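Local structure of Cas13d (uncultured Ruminococcus sp, 6IV9) at residues A[65-70]-A[141-146]; A[166-171]-A[538-543]; A[113-118]-A[132-137]. The protein binds a CRISPR RNA and, as a two-HEPN-domain Cas13d effector, probably matures that RNA and cleaves target RNA guided by it. The protein carries 2 engineered substitutions. All blocks are in the same frame, centred on the assembly; numbering follows the deposited sequence.

Contact 1 of 3, residues A[65-70]-A[141-146]. With nucleotides of chain B.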
loop_
_atom_site.group_PDB
_atom_site.type_symbol
_atom_site.label_atom_id
_atom_site.label_comp_id
_atom_site.label_asym_id
_atom_site.label_seq_id
_atom_site.Cartn_x
_atom_site.Cartn_y
_atom_site.Cartn_z
ATOM N N VAL A 65 -27.324 3.845 14.974
ATOM C CA VAL A 65 -28.744 3.463 15.151
ATOM C C VAL A 65 -28.858 2.150 15.910
ATOM O O VAL A 65 -28.149 1.216 15.612
ATOM C CB VAL A 65 -29.513 3.388 13.819
ATOM C CG1 VAL A 65 -30.974 3.086 14.043
ATOM C CG2 VAL A 65 -29.356 4.628 12.963
ATOM N N SER A 66 -29.721 2.170 16.907
ATOM C CA SER A 66 -30.138 0.967 17.657
ATOM C C SER A 66 -31.645 0.790 17.419
ATOM O O SER A 66 -32.262 1.612 16.722
ATOM C CB SER A 66 -29.831 1.063 19.102
ATOM O OG SER A 66 -30.868 1.758 19.749
ATOM N N GLU A 67 -32.226 -0.259 17.964
ATOM C CA GLU A 67 -33.666 -0.420 17.687
ATOM C C GLU A 67 -34.425 0.774 18.271
ATOM O O GLU A 67 -35.235 1.326 17.577
ATOM C CB GLU A 67 -34.154 -1.777 18.192
ATOM C CG GLU A 67 -35.591 -2.074 17.835
ATOM C CD GLU A 67 -35.833 -2.272 16.350
ATOM O OE1 GLU A 67 -34.932 -1.942 15.569
ATOM O OE2 GLU A 67 -36.922 -2.735 15.981
ATOM N N ASN A 68 -34.121 1.200 19.483
ATOM C CA ASN A 68 -34.982 2.255 20.063
ATOM C C ASN A 68 -34.344 3.647 20.043
ATOM O O ASN A 68 -35.076 4.602 20.177
ATOM C CB ASN A 68 -35.474 1.825 21.446
ATOM C CG ASN A 68 -36.288 0.549 21.394
ATOM O OD1 ASN A 68 -35.881 -0.475 21.917
ATOM N ND2 ASN A 68 -37.431 0.592 20.739
ATOM N N LYS A 69 -33.045 3.751 19.802
ATOM C CA LYS A 69 -32.377 5.063 19.920
ATOM C C LYS A 69 -31.399 5.328 18.785
ATOM O O LYS A 69 -31.039 4.399 18.106
ATOM C CB LYS A 69 -31.498 5.037 21.161
ATOM C CG LYS A 69 -32.209 4.725 22.457
ATOM C CD LYS A 69 -33.319 5.673 22.736
ATOM C CE LYS A 69 -33.965 5.415 24.077
ATOM N NZ LYS A 69 -34.983 6.440 24.399
ATOM N N MET A 70 -31.040 6.595 18.621
ATOM C CA MET A 70 -29.999 7.043 17.671
ATOM C C MET A 70 -28.988 7.816 18.502
ATOM O O MET A 70 -29.402 8.487 19.439
ATOM C CB MET A 70 -30.536 7.986 16.596
ATOM C CG MET A 70 -31.380 7.321 15.575
ATOM S SD MET A 70 -31.852 8.445 14.283
ATOM C CE MET A 70 -33.006 9.515 15.124
ATOM N N SER A 141 -39.079 -2.545 7.441
ATOM C CA SER A 141 -39.734 -2.443 8.763
ATOM C C SER A 141 -38.787 -1.927 9.850
ATOM O O SER A 141 -39.223 -1.162 10.671
ATOM C CB SER A 141 -40.359 -3.742 9.142
ATOM O OG SER A 141 -41.099 -4.257 8.064
ATOM N N SER A 142 -37.551 -2.394 9.863
ATOM C CA SER A 142 -36.621 -2.020 10.950
ATOM C C SER A 142 -36.058 -0.612 10.817
ATOM O O SER A 142 -35.684 -0.226 9.746
ATOM C CB SER A 142 -35.489 -2.992 11.037
ATOM O OG SER A 142 -34.607 -2.628 12.070
ATOM N N PRO A 143 -35.846 0.100 11.936
ATOM C CA PRO A 143 -35.158 1.372 11.932
ATOM C C PRO A 143 -33.702 1.110 11.526
ATOM O O PRO A 143 -33.085 1.966 10.997
ATOM C CB PRO A 143 -35.115 1.832 13.390
ATOM C CG PRO A 143 -36.083 0.952 14.112
ATOM C CD PRO A 143 -36.242 -0.290 13.272
ATOM N N VAL A 144 -33.216 -0.093 11.815
ATOM C CA VAL A 144 -31.787 -0.438 11.588
ATOM C C VAL A 144 -31.554 -0.912 10.157
ATOM O O VAL A 144 -32.056 -1.929 9.779
ATOM C CB VAL A 144 -31.279 -1.467 12.611
ATOM C CG1 VAL A 144 -29.845 -1.858 12.346
ATOM C CG2 VAL A 144 -31.434 -0.978 14.032
ATOM N N ARG A 145 -30.704 -0.189 9.450
ATOM C CA ARG A 145 -30.303 -0.495 8.063
ATOM C C ARG A 145 -29.569 -1.840 8.032
ATOM O O ARG A 145 -28.892 -2.147 8.968
ATOM C CB ARG A 145 -29.336 0.614 7.644
ATOM C CG ARG A 145 -28.843 0.582 6.213
ATOM C CD ARG A 145 -28.059 1.843 5.935
ATOM N NE ARG A 145 -26.947 1.587 5.057
ATOM C CZ ARG A 145 -26.053 2.483 4.689
ATOM N NH1 ARG A 145 -26.188 3.753 5.026
ATOM N NH2 ARG A 145 -25.026 2.110 3.971
ATOM N N GLY A 146 -29.775 -2.630 6.991
ATOM C CA GLY A 146 -29.027 -3.882 6.794
ATOM C C GLY A 146 -27.884 -3.652 5.811
ATOM O O GLY A 146 -27.851 -2.607 5.205
ATOM P P C B 24 -19.124 1.631 4.941
ATOM O OP1 C B 24 -18.137 0.598 4.606
ATOM O OP2 C B 24 -19.679 2.569 4.006
ATOM O "O5'" C B 24 -20.403 0.856 5.508
ATOM C "C5'" C B 24 -20.274 -0.471 6.026
ATOM C "C4'" C B 24 -21.601 -0.973 6.535
ATOM O "O4'" C B 24 -21.983 -0.256 7.737
ATOM C "C3'" C B 24 -22.750 -0.757 5.600
ATOM O "O3'" C B 24 -22.749 -1.780 4.648
ATOM C "C2'" C B 24 -23.939 -0.844 6.555
ATOM O "O2'" C B 24 -24.258 -2.186 6.874
ATOM C "C1'" C B 24 -23.395 -0.076 7.745
ATOM N N1 C B 24 -23.693 1.381 7.763
ATOM C C2 C B 24 -24.884 1.813 8.376
ATOM O O2 C B 24 -25.660 0.959 8.837
ATOM N N3 C B 24 -25.168 3.137 8.410
ATOM C C4 C B 24 -24.278 4.024 7.935
ATOM N N4 C B 24 -24.553 5.326 8.052
ATOM C C5 C B 24 -23.052 3.612 7.332
ATOM C C6 C B 24 -22.810 2.293 7.256
ATOM P P U B 25 -23.271 -1.494 3.197
ATOM O OP1 U B 25 -24.483 -0.626 3.224
ATOM O OP2 U B 25 -23.253 -2.748 2.455
ATOM O "O5'" U B 25 -22.218 -0.496 2.590
ATOM C "C5'" U B 25 -20.996 -1.019 2.038
ATOM C "C4'" U B 25 -21.080 -1.073 0.527
ATOM O "O4'" U B 25 -21.545 0.209 0.095
ATOM C "C3'" U B 25 -19.716 -1.178 -0.168
ATOM O "O3'" U B 25 -19.305 -2.496 -0.364
ATOM C "C2'" U B 25 -19.947 -0.530 -1.517
ATOM O "O2'" U B 25 -20.390 -1.500 -2.442
ATOM C "C1'" U B 25 -21.139 0.401 -1.250
ATOM N N1 U B 25 -20.819 1.811 -1.433
ATOM C C2 U B 25 -20.709 2.229 -2.740
ATOM O O2 U B 25 -20.744 1.461 -3.671
ATOM N N3 U B 25 -20.498 3.562 -2.900
ATOM C C4 U B 25 -20.442 4.519 -1.914
ATOM O O4 U B 25 -20.267 5.691 -2.225
ATOM C C5 U B 25 -20.544 4.009 -0.587
ATOM C C6 U B 25 -20.704 2.697 -0.397
ATOM P P G B 22 -23.506 12.201 5.396
ATOM O OP1 G B 22 -23.624 12.376 6.842
ATOM O OP2 G B 22 -22.401 12.809 4.598
ATOM O "O5'" G B 22 -23.545 10.669 4.925
ATOM C "C5'" G B 22 -24.384 9.764 5.663
ATOM C "C4'" G B 22 -24.328 8.360 5.128
ATOM O "O4'" G B 22 -24.835 8.327 3.772
ATOM C "C3'" G B 22 -22.929 7.789 4.997
ATOM O "O3'" G B 22 -22.614 7.187 6.259
ATOM C "C2'" G B 22 -23.119 6.690 3.969
ATOM O "O2'" G B 22 -23.627 5.512 4.572
ATOM C "C1'" G B 22 -24.206 7.294 3.057
ATOM N N9 G B 22 -23.778 7.836 1.768
ATOM C C8 G B 22 -23.332 9.106 1.499
ATOM N N7 G B 22 -23.030 9.283 0.244
ATOM C C5 G B 22 -23.333 8.072 -0.357
ATOM C C6 G B 22 -23.165 7.653 -1.696
ATOM O O6 G B 22 -22.855 8.336 -2.678
ATOM N N1 G B 22 -23.486 6.308 -1.859
ATOM C C2 G B 22 -23.934 5.479 -0.857
ATOM N N2 G B 22 -24.209 4.223 -1.202
ATOM N N3 G B 22 -24.030 5.842 0.411
ATOM C C4 G B 22 -23.736 7.152 0.582
#
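Val65 CA lies 6.1 Å from Val144 CA and Glu67 CA 6.2 Å from Pro143 CA, where the chain turning from strand 60-65 into strand 69-75 runs beside the loop Ser142 to Val144 with no hydrogen bond across. The contact is van der Waals, mostly through side chains, with Ser66 O and Pro143 O also touching valine methyls. Glu67 crosses the Pro143 ring at about a right angle: the bend at chi2 (67°) brings CD toward the ring, and OE1 lies 3.1 Å from Pro143 CD. Proline suits this place because its CD and CG give the carboxylate oxygen a compact, slightly polarised C-H surface. The branched valines slide past each other, Val65 CG1 4.1 Å from Val144 CG2. Each segment is braced by a serine: Ser66 OG accepts from Lys69 N at 3.0 Å, an ST motif, and Ser142 OG from Val144 N at 2.9 Å, an ST turn. Arg145 grips the RNA of chain B, one guanidinium face over the base of C24, while NH2 donates almost straight to U25 OP1 (2.9 Å, 172°) and NH1 to G22 O2' (3.1 Å). The contact sets the turn of the four-stranded sheet against the loop between strand 129-132 and helix 152-160.

Contact 2 of 3, residues A[166-171]-A[538-543]. With nucleotides of chain B.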
loop_
_atom_site.group_PDB
_atom_site.type_symbol
_atom_site.label_atom_id
_atom_site.label_comp_id
_atom_site.label_asym_id
_atom_site.label_seq_id
_atom_site.Cartn_x
_atom_site.Cartn_y
_atom_site.Cartn_z
ATOM N N ASP A 166 -28.668 -3.177 16.110
ATOM C CA ASP A 166 -27.940 -1.906 15.971
ATOM C C ASP A 166 -27.081 -1.997 14.716
ATOM O O ASP A 166 -26.892 -3.066 14.190
ATOM C CB ASP A 166 -27.152 -1.551 17.227
ATOM C CG ASP A 166 -25.946 -2.426 17.494
ATOM O OD1 ASP A 166 -25.157 -2.598 16.593
ATOM O OD2 ASP A 166 -25.818 -2.894 18.606
ATOM N N ASN A 167 -26.616 -0.858 14.263
ATOM C CA ASN A 167 -25.786 -0.803 13.040
ATOM C C ASN A 167 -24.334 -0.512 13.415
ATOM O O ASN A 167 -23.605 -0.110 12.554
ATOM C CB ASN A 167 -26.340 0.228 12.063
ATOM C CG ASN A 167 -26.052 1.638 12.507
ATOM O OD1 ASN A 167 -25.819 1.884 13.667
ATOM N ND2 ASN A 167 -26.054 2.557 11.571
ATOM N N ILE A 168 -24.002 -0.598 14.694
ATOM C CA ILE A 168 -22.629 -0.287 15.177
ATOM C C ILE A 168 -21.669 -1.459 14.985
ATOM O O ILE A 168 -20.573 -1.235 14.543
ATOM C CB ILE A 168 -22.665 0.174 16.640
ATOM C CG1 ILE A 168 -23.828 1.128 16.916
ATOM C CG2 ILE A 168 -21.334 0.773 17.038
ATOM C CD1 ILE A 168 -23.898 1.620 18.328
ATOM N N HIS A 169 -22.095 -2.661 15.338
ATOM C CA HIS A 169 -21.197 -3.837 15.246
ATOM C C HIS A 169 -20.767 -4.087 13.799
ATOM O O HIS A 169 -19.625 -4.379 13.587
ATOM C CB HIS A 169 -21.861 -5.075 15.854
ATOM C CG HIS A 169 -22.184 -4.945 17.297
ATOM N ND1 HIS A 169 -23.247 -4.222 17.745
ATOM C CD2 HIS A 169 -21.596 -5.452 18.386
ATOM C CE1 HIS A 169 -23.300 -4.289 19.043
ATOM N NE2 HIS A 169 -22.315 -5.034 19.454
ATOM N N ILE A 170 -21.694 -3.970 12.863
ATOM C CA ILE A 170 -21.407 -4.227 11.427
ATOM C C ILE A 170 -20.360 -3.233 10.910
ATOM O O ILE A 170 -19.591 -3.605 10.068
ATOM C CB ILE A 170 -22.699 -4.275 10.590
ATOM C CG1 ILE A 170 -22.459 -4.932 9.234
ATOM C CG2 ILE A 170 -23.378 -2.926 10.477
ATOM C CD1 ILE A 170 -21.783 -6.258 9.344
ATOM N N GLN A 171 -20.414 -1.992 11.370
ATOM C CA GLN A 171 -19.433 -0.978 10.922
ATOM C C GLN A 171 -18.029 -1.367 11.412
ATOM O O GLN A 171 -17.091 -1.221 10.673
ATOM C CB GLN A 171 -19.896 0.412 11.337
ATOM C CG GLN A 171 -21.193 0.841 10.673
ATOM C CD GLN A 171 -21.541 2.265 11.018
ATOM O OE1 GLN A 171 -20.815 3.190 10.718
ATOM N NE2 GLN A 171 -22.662 2.433 11.681
ATOM N N SER A 538 -21.115 4.761 28.498
ATOM C CA SER A 538 -22.266 4.684 29.432
ATOM C C SER A 538 -23.548 4.924 28.652
ATOM O O SER A 538 -24.520 4.269 28.917
ATOM C CB SER A 538 -22.166 5.729 30.493
ATOM O OG SER A 538 -20.869 5.775 31.021
ATOM N N ALA A 539 -23.520 5.893 27.750
ATOM C CA ALA A 539 -24.712 6.253 26.961
ATOM C C ALA A 539 -25.155 5.125 26.032
ATOM O O ALA A 539 -26.345 4.893 25.940
ATOM C CB ALA A 539 -24.430 7.511 26.201
ATOM N N VAL A 540 -24.224 4.473 25.342
ATOM C CA VAL A 540 -24.646 3.403 24.398
ATOM C C VAL A 540 -24.740 2.070 25.130
ATOM O O VAL A 540 -25.760 1.433 25.020
ATOM C CB VAL A 540 -23.689 3.327 23.199
ATOM C CG1 VAL A 540 -24.088 2.229 22.247
ATOM C CG2 VAL A 540 -23.642 4.651 22.478
ATOM N N ASP A 541 -23.649 1.667 25.768
ATOM C CA ASP A 541 -23.635 0.471 26.643
ATOM C C ASP A 541 -24.233 -0.763 25.966
ATOM O O ASP A 541 -25.204 -1.279 26.485
ATOM C CB ASP A 541 -24.351 0.773 27.954
ATOM C CG ASP A 541 -24.138 -0.291 29.010
ATOM O OD1 ASP A 541 -23.027 -0.811 29.098
ATOM O OD2 ASP A 541 -25.097 -0.581 29.725
ATOM N N VAL A 542 -23.708 -1.168 24.817
ATOM C CA VAL A 542 -24.210 -2.410 24.168
ATOM C C VAL A 542 -23.112 -3.463 24.299
ATOM O O VAL A 542 -21.966 -3.087 24.361
ATOM C CB VAL A 542 -24.606 -2.209 22.699
ATOM C CG1 VAL A 542 -25.783 -1.271 22.556
ATOM C CG2 VAL A 542 -23.438 -1.734 21.867
ATOM N N GLU A 543 -23.498 -4.727 24.359
ATOM C CA GLU A 543 -22.531 -5.838 24.486
ATOM C C GLU A 543 -21.674 -5.888 23.225
ATOM O O GLU A 543 -22.221 -5.741 22.159
ATOM C CB GLU A 543 -23.311 -7.141 24.613
ATOM C CG GLU A 543 -22.462 -8.363 24.862
ATOM C CD GLU A 543 -23.232 -9.662 24.688
ATOM O OE1 GLU A 543 -24.459 -9.667 24.969
ATOM O OE2 GLU A 543 -22.611 -10.652 24.260
ATOM P P C B 24 -19.124 1.631 4.941
ATOM O OP1 C B 24 -18.137 0.598 4.606
ATOM O OP2 C B 24 -19.679 2.569 4.006
ATOM O "O5'" C B 24 -20.403 0.856 5.508
ATOM C "C5'" C B 24 -20.274 -0.471 6.026
ATOM C "C4'" C B 24 -21.601 -0.973 6.535
ATOM O "O4'" C B 24 -21.983 -0.256 7.737
ATOM C "C3'" C B 24 -22.750 -0.757 5.600
ATOM O "O3'" C B 24 -22.749 -1.780 4.648
ATOM C "C2'" C B 24 -23.939 -0.844 6.555
ATOM O "O2'" C B 24 -24.258 -2.186 6.874
ATOM C "C1'" C B 24 -23.395 -0.076 7.745
ATOM N N1 C B 24 -23.693 1.381 7.763
ATOM C C2 C B 24 -24.884 1.813 8.376
ATOM O O2 C B 24 -25.660 0.959 8.837
ATOM N N3 C B 24 -25.168 3.137 8.410
ATOM C C4 C B 24 -24.278 4.024 7.935
ATOM N N4 C B 24 -24.553 5.326 8.052
ATOM C C5 C B 24 -23.052 3.612 7.332
ATOM C C6 C B 24 -22.810 2.293 7.256
ATOM P P U B 23 -21.289 7.454 7.021
ATOM O OP1 U B 23 -21.646 7.420 8.450
ATOM O OP2 U B 23 -20.510 8.537 6.459
ATOM O "O5'" U B 23 -20.484 6.093 6.772
ATOM C "C5'" U B 23 -19.630 5.885 5.622
ATOM C "C4'" U B 23 -18.602 4.810 5.976
ATOM O "O4'" U B 23 -17.712 5.389 6.964
ATOM C "C3'" U B 23 -19.206 3.573 6.660
ATOM O "O3'" U B 23 -18.559 2.403 6.206
ATOM C "C2'" U B 23 -18.909 3.787 8.122
ATOM O "O2'" U B 23 -18.918 2.598 8.912
ATOM C "C1'" U B 23 -17.562 4.515 8.065
ATOM N N1 U B 23 -17.354 5.316 9.280
ATOM C C2 U B 23 -16.338 4.953 10.147
ATOM O O2 U B 23 -15.599 4.028 9.937
ATOM N N3 U B 23 -16.263 5.701 11.295
ATOM C C4 U B 23 -17.072 6.723 11.669
ATOM O O4 U B 23 -16.884 7.275 12.751
ATOM C C5 U B 23 -18.083 7.062 10.714
ATOM C C6 U B 23 -18.178 6.369 9.578
#
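His169 is held through both ring nitrogens, each bond lying close to the ring plane: NE2 donates across the contact to Glu543 O at 2.8 Å (165°), and ND1 donates to Asp166 OD1, also at 2.8 Å, on the syn side of the carboxylate. With both nitrogens donating, the ring is probably protonated, and the neighbouring carboxylate would favour that charge. The two bonds fix the ring's rotation; histidine suits the place because its two nitrogens can bond to both segments at once. Asp166 OD1 also takes Ile168 N at 3.0 Å from its anti side, an Asx turn at the start of helix 168-197. Val542 CG2 slides past the ring, 3.8 Å from His169 CE1, and Ile168 CD1 meets Val540 CG1 tip to tip at 4.0 Å, branched aliphatic groups packing beside the polar link. Elsewhere on segment 166-171, Gln171 OE1 accepts from O2' of U23 of chain B at 2.7 Å, and Asn167 ND2 makes a weak hydrogen bond to O2 of C24 of chain B. Phe164 stacks on the His169 ring, Phe160 meets it edge-to-face, and Met535 packs on both segments, so the start of helix 168-197 is tied to the loop following helix 511-535.

Contact 3 of 3, residues A[113-118]-A[132-137]. With MG (magnesium ion), chain C; nucleotides of chain B.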
loop_
_atom_site.group_PDB
_atom_site.type_symbol
_atom_site.label_atom_id
_atom_site.label_comp_id
_atom_site.label_asym_id
_atom_site.label_seq_id
_atom_site.Cartn_x
_atom_site.Cartn_y
_atom_site.Cartn_z
ATOM N N VAL A 113 -38.727 12.041 9.348
ATOM C CA VAL A 113 -38.012 12.137 8.048
ATOM C C VAL A 113 -36.691 12.891 8.133
ATOM O O VAL A 113 -35.759 12.462 7.493
ATOM C CB VAL A 113 -38.909 12.818 7.008
ATOM C CG1 VAL A 113 -38.211 12.938 5.670
ATOM C CG2 VAL A 113 -40.236 12.121 6.872
ATOM N N ASN A 114 -36.636 13.973 8.899
ATOM C CA ASN A 114 -35.421 14.815 8.858
ATOM C C ASN A 114 -34.859 15.139 10.227
ATOM O O ASN A 114 -35.579 15.087 11.199
ATOM C CB ASN A 114 -35.685 16.171 8.212
ATOM C CG ASN A 114 -36.123 16.041 6.778
ATOM O OD1 ASN A 114 -37.279 16.256 6.472
ATOM N ND2 ASN A 114 -35.211 15.676 5.899
ATOM N N ILE A 115 -33.579 15.478 10.206
ATOM C CA ILE A 115 -32.807 15.937 11.380
ATOM C C ILE A 115 -32.211 17.281 10.982
ATOM O O ILE A 115 -31.586 17.344 9.948
ATOM C CB ILE A 115 -31.711 14.929 11.735
ATOM C CG1 ILE A 115 -32.300 13.616 12.250
ATOM C CG2 ILE A 115 -30.737 15.541 12.714
ATOM C CD1 ILE A 115 -31.311 12.499 12.304
ATOM N N THR A 116 -32.447 18.304 11.785
ATOM C CA THR A 116 -31.885 19.628 11.473
ATOM C C THR A 116 -30.854 19.943 12.538
ATOM O O THR A 116 -31.086 19.634 13.664
ATOM C CB THR A 116 -32.948 20.723 11.438
ATOM O OG1 THR A 116 -33.891 20.375 10.439
ATOM C CG2 THR A 116 -32.374 22.070 11.090
ATOM N N PHE A 117 -29.737 20.512 12.138
ATOM C CA PHE A 117 -28.693 20.851 13.119
ATOM C C PHE A 117 -27.842 21.977 12.554
ATOM O O PHE A 117 -27.966 22.323 11.421
ATOM C CB PHE A 117 -27.851 19.629 13.477
ATOM C CG PHE A 117 -26.824 19.268 12.439
ATOM C CD1 PHE A 117 -27.197 18.629 11.276
ATOM C CD2 PHE A 117 -25.498 19.592 12.615
ATOM C CE1 PHE A 117 -26.258 18.304 10.320
ATOM C CE2 PHE A 117 -24.559 19.258 11.659
ATOM C CZ PHE A 117 -24.946 18.623 10.513
ATOM N N SER A 118 -27.008 22.532 13.403
ATOM C CA SER A 118 -26.095 23.597 12.963
ATOM C C SER A 118 -24.797 23.480 13.755
ATOM O O SER A 118 -24.784 22.827 14.776
ATOM C CB SER A 118 -26.740 24.952 13.084
ATOM O OG SER A 118 -27.003 25.264 14.423
ATOM N N SER A 132 -31.154 13.415 6.333
ATOM C CA SER A 132 -32.215 12.394 6.462
ATOM C C SER A 132 -32.136 11.724 7.824
ATOM O O SER A 132 -31.053 11.497 8.291
ATOM C CB SER A 132 -32.077 11.324 5.438
ATOM O OG SER A 132 -31.908 11.866 4.169
ATOM N N ASN A 133 -33.287 11.447 8.410
ATOM C CA ASN A 133 -33.278 10.626 9.633
ATOM C C ASN A 133 -32.949 9.234 9.084
ATOM O O ASN A 133 -33.693 8.750 8.273
ATOM C CB ASN A 133 -34.640 10.686 10.311
ATOM C CG ASN A 133 -34.760 9.777 11.504
ATOM O OD1 ASN A 133 -34.060 8.795 11.599
ATOM N ND2 ASN A 133 -35.660 10.103 12.405
ATOM N N PRO A 134 -31.873 8.564 9.519
ATOM C CA PRO A 134 -31.462 7.286 8.945
ATOM C C PRO A 134 -32.448 6.127 9.136
ATOM O O PRO A 134 -32.341 5.176 8.456
ATOM C CB PRO A 134 -30.107 6.976 9.578
ATOM C CG PRO A 134 -30.056 7.825 10.797
ATOM C CD PRO A 134 -30.988 8.991 10.562
ATOM N N THR A 135 -33.390 6.276 10.059
ATOM C CA THR A 135 -34.389 5.216 10.320
ATOM C C THR A 135 -35.538 5.289 9.306
ATOM O O THR A 135 -36.365 4.409 9.318
ATOM C CB THR A 135 -34.931 5.313 11.744
ATOM O OG1 THR A 135 -35.637 6.536 11.874
ATOM C CG2 THR A 135 -33.856 5.240 12.797
ATOM N N HIS A 136 -35.559 6.305 8.457
ATOM C CA HIS A 136 -36.674 6.485 7.497
ATOM C C HIS A 136 -36.320 5.898 6.132
ATOM O O HIS A 136 -35.593 6.536 5.386
ATOM C CB HIS A 136 -36.992 7.970 7.386
ATOM C CG HIS A 136 -38.098 8.276 6.444
ATOM N ND1 HIS A 136 -39.372 7.901 6.683
ATOM C CD2 HIS A 136 -38.119 8.935 5.279
ATOM C CE1 HIS A 136 -40.131 8.294 5.697
ATOM N NE2 HIS A 136 -39.393 8.925 4.835
ATOM N N ARG A 137 -36.803 4.690 5.855
ATOM C CA ARG A 137 -36.568 3.999 4.565
ATOM C C ARG A 137 -37.830 3.233 4.152
ATOM O O ARG A 137 -38.313 2.449 4.937
ATOM C CB ARG A 137 -35.356 3.076 4.676
ATOM C CG ARG A 137 -34.109 3.761 5.199
ATOM C CD ARG A 137 -32.918 2.850 5.374
ATOM N NE ARG A 137 -33.236 1.584 5.978
ATOM C CZ ARG A 137 -33.435 1.383 7.265
ATOM N NH1 ARG A 137 -33.297 2.369 8.123
ATOM N NH2 ARG A 137 -33.734 0.180 7.697
HETATM MG MG MG C . -39.091 1.895 7.105
ATOM P P G B 6 -35.729 5.811 0.392
ATOM O OP1 G B 6 -36.912 5.252 1.034
ATOM O OP2 G B 6 -35.705 5.992 -1.025
ATOM O "O5'" G B 6 -35.439 7.266 0.921
ATOM C "C5'" G B 6 -35.531 7.602 2.310
ATOM C "C4'" G B 6 -35.290 9.071 2.521
ATOM O "O4'" G B 6 -33.952 9.421 2.062
ATOM C "C3'" G B 6 -36.205 10.024 1.720
ATOM O "O3'" G B 6 -37.421 10.251 2.407
ATOM C "C2'" G B 6 -35.378 11.295 1.685
ATOM O "O2'" G B 6 -35.418 11.985 2.931
ATOM C "C1'" G B 6 -33.985 10.712 1.442
ATOM N N9 G B 6 -33.632 10.550 0.036
ATOM C C8 G B 6 -33.700 9.415 -0.727
ATOM N N7 G B 6 -33.270 9.591 -1.942
ATOM C C5 G B 6 -32.908 10.927 -1.984
ATOM C C6 G B 6 -32.422 11.708 -3.054
ATOM O O6 G B 6 -32.118 11.349 -4.182
ATOM N N1 G B 6 -32.251 13.035 -2.680
ATOM C C2 G B 6 -32.604 13.557 -1.477
ATOM N N2 G B 6 -32.396 14.868 -1.321
ATOM N N3 G B 6 -33.036 12.837 -0.456
ATOM C C4 G B 6 -33.153 11.537 -0.780
ATOM P P U B 7 -38.770 10.493 1.561
ATOM O OP1 U B 7 -39.876 10.474 2.537
ATOM O OP2 U B 7 -38.769 9.641 0.441
ATOM O "O5'" U B 7 -38.517 11.867 0.847
ATOM C "C5'" U B 7 -38.451 13.003 1.660
ATOM C "C4'" U B 7 -38.056 14.197 0.849
ATOM O "O4'" U B 7 -36.712 14.019 0.389
ATOM C "C3'" U B 7 -38.836 14.491 -0.416
ATOM O "O3'" U B 7 -40.036 15.176 -0.121
ATOM C "C2'" U B 7 -37.872 15.424 -1.116
ATOM O "O2'" U B 7 -37.772 16.680 -0.474
ATOM C "C1'" U B 7 -36.563 14.697 -0.844
ATOM N N1 U B 7 -36.274 13.691 -1.859
ATOM C C2 U B 7 -35.674 14.151 -2.994
ATOM O O2 U B 7 -35.427 15.335 -3.176
ATOM N N3 U B 7 -35.399 13.192 -3.921
ATOM C C4 U B 7 -35.638 11.839 -3.822
ATOM O O4 U B 7 -35.321 11.107 -4.754
ATOM C C5 U B 7 -36.315 11.440 -2.628
ATOM C C6 U B 7 -36.640 12.368 -1.728
HETATM O O HOH W 1 -36.834 1.936 8.018
HETATM O O HOH W 2 -39.380 4.166 7.370
HETATM O O HOH W 3 -40.054 1.542 9.322
HETATM O O HOH W 4 -41.171 1.161 6.071
#
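Asn133 OD1 is gripped by two donors of Thr135, which reach it from the same face of its amide plane: the hydroxyl OG1 at 2.8 Å and the backbone N at 3.0 Å. The second bond makes an Asx turn, inside a type I beta turn from Asn133 to His136 that leads the chain out of strand 129-132 in the antiparallel three-stranded sheet. Asparagine suits the first position because its short side chain brings the amide oxygen back over the turn, and the Pro134 ring restrains the backbone next to it. Asn114 and Ser132 form a non-hydrogen-bonded pair, and just beyond them Asn133 N donates to Val113 O at 2.8 Å, nearly straight (175°) but from above the carbonyl plane. Ile115, whose side chain sets out toward the turn, brings CD1 to 3.9 Å from Pro134 CD and crosses that ring at about a right angle.

With CG anti to the backbone N (chi1 180°), the His136 ring runs alongside Val113, whose CG2 sits over one ring face, offset toward the rim, a CH-pi contact 4.0 Å from the centroid. The edge of the same ring serves the RNA of chain B, NE2 donating to U7 OP1 at 2.8 Å (161°); the aliphatic cover and the phosphate bond together fix the imidazole. Arg137 NH1 donates a hydrogen bond to Pro134 O, lying in that carbonyl's plane on a lone pair. Arg137 O joins Glu140 O and four waters around the magnesium ion, and one of those waters accepts from Arg137 N at 3.0 Å.

Overall arrangement
The three contacts lie on one side of the chain's centre, with contact 1 in the middle: about 11 Å from contact 2 and about 13 Å from contact 3, centre to centre, while contacts 2 and 3 are about 19 Å apart without touching. Both segments of contact 3 fall between those of contact 1 in sequence; contact 2 opens later and brings in a loop 367 residues further on. Contacts 1 and 2 meet where Val65 N approaches Asn167 OD1; contacts 1 and 3 meet where Arg137 reaches the carbonyls of Ser142 and Pro143. Two small sheets and the start of helix 168-197 are thereby joined, and all three contacts present side chains to the bound RNA.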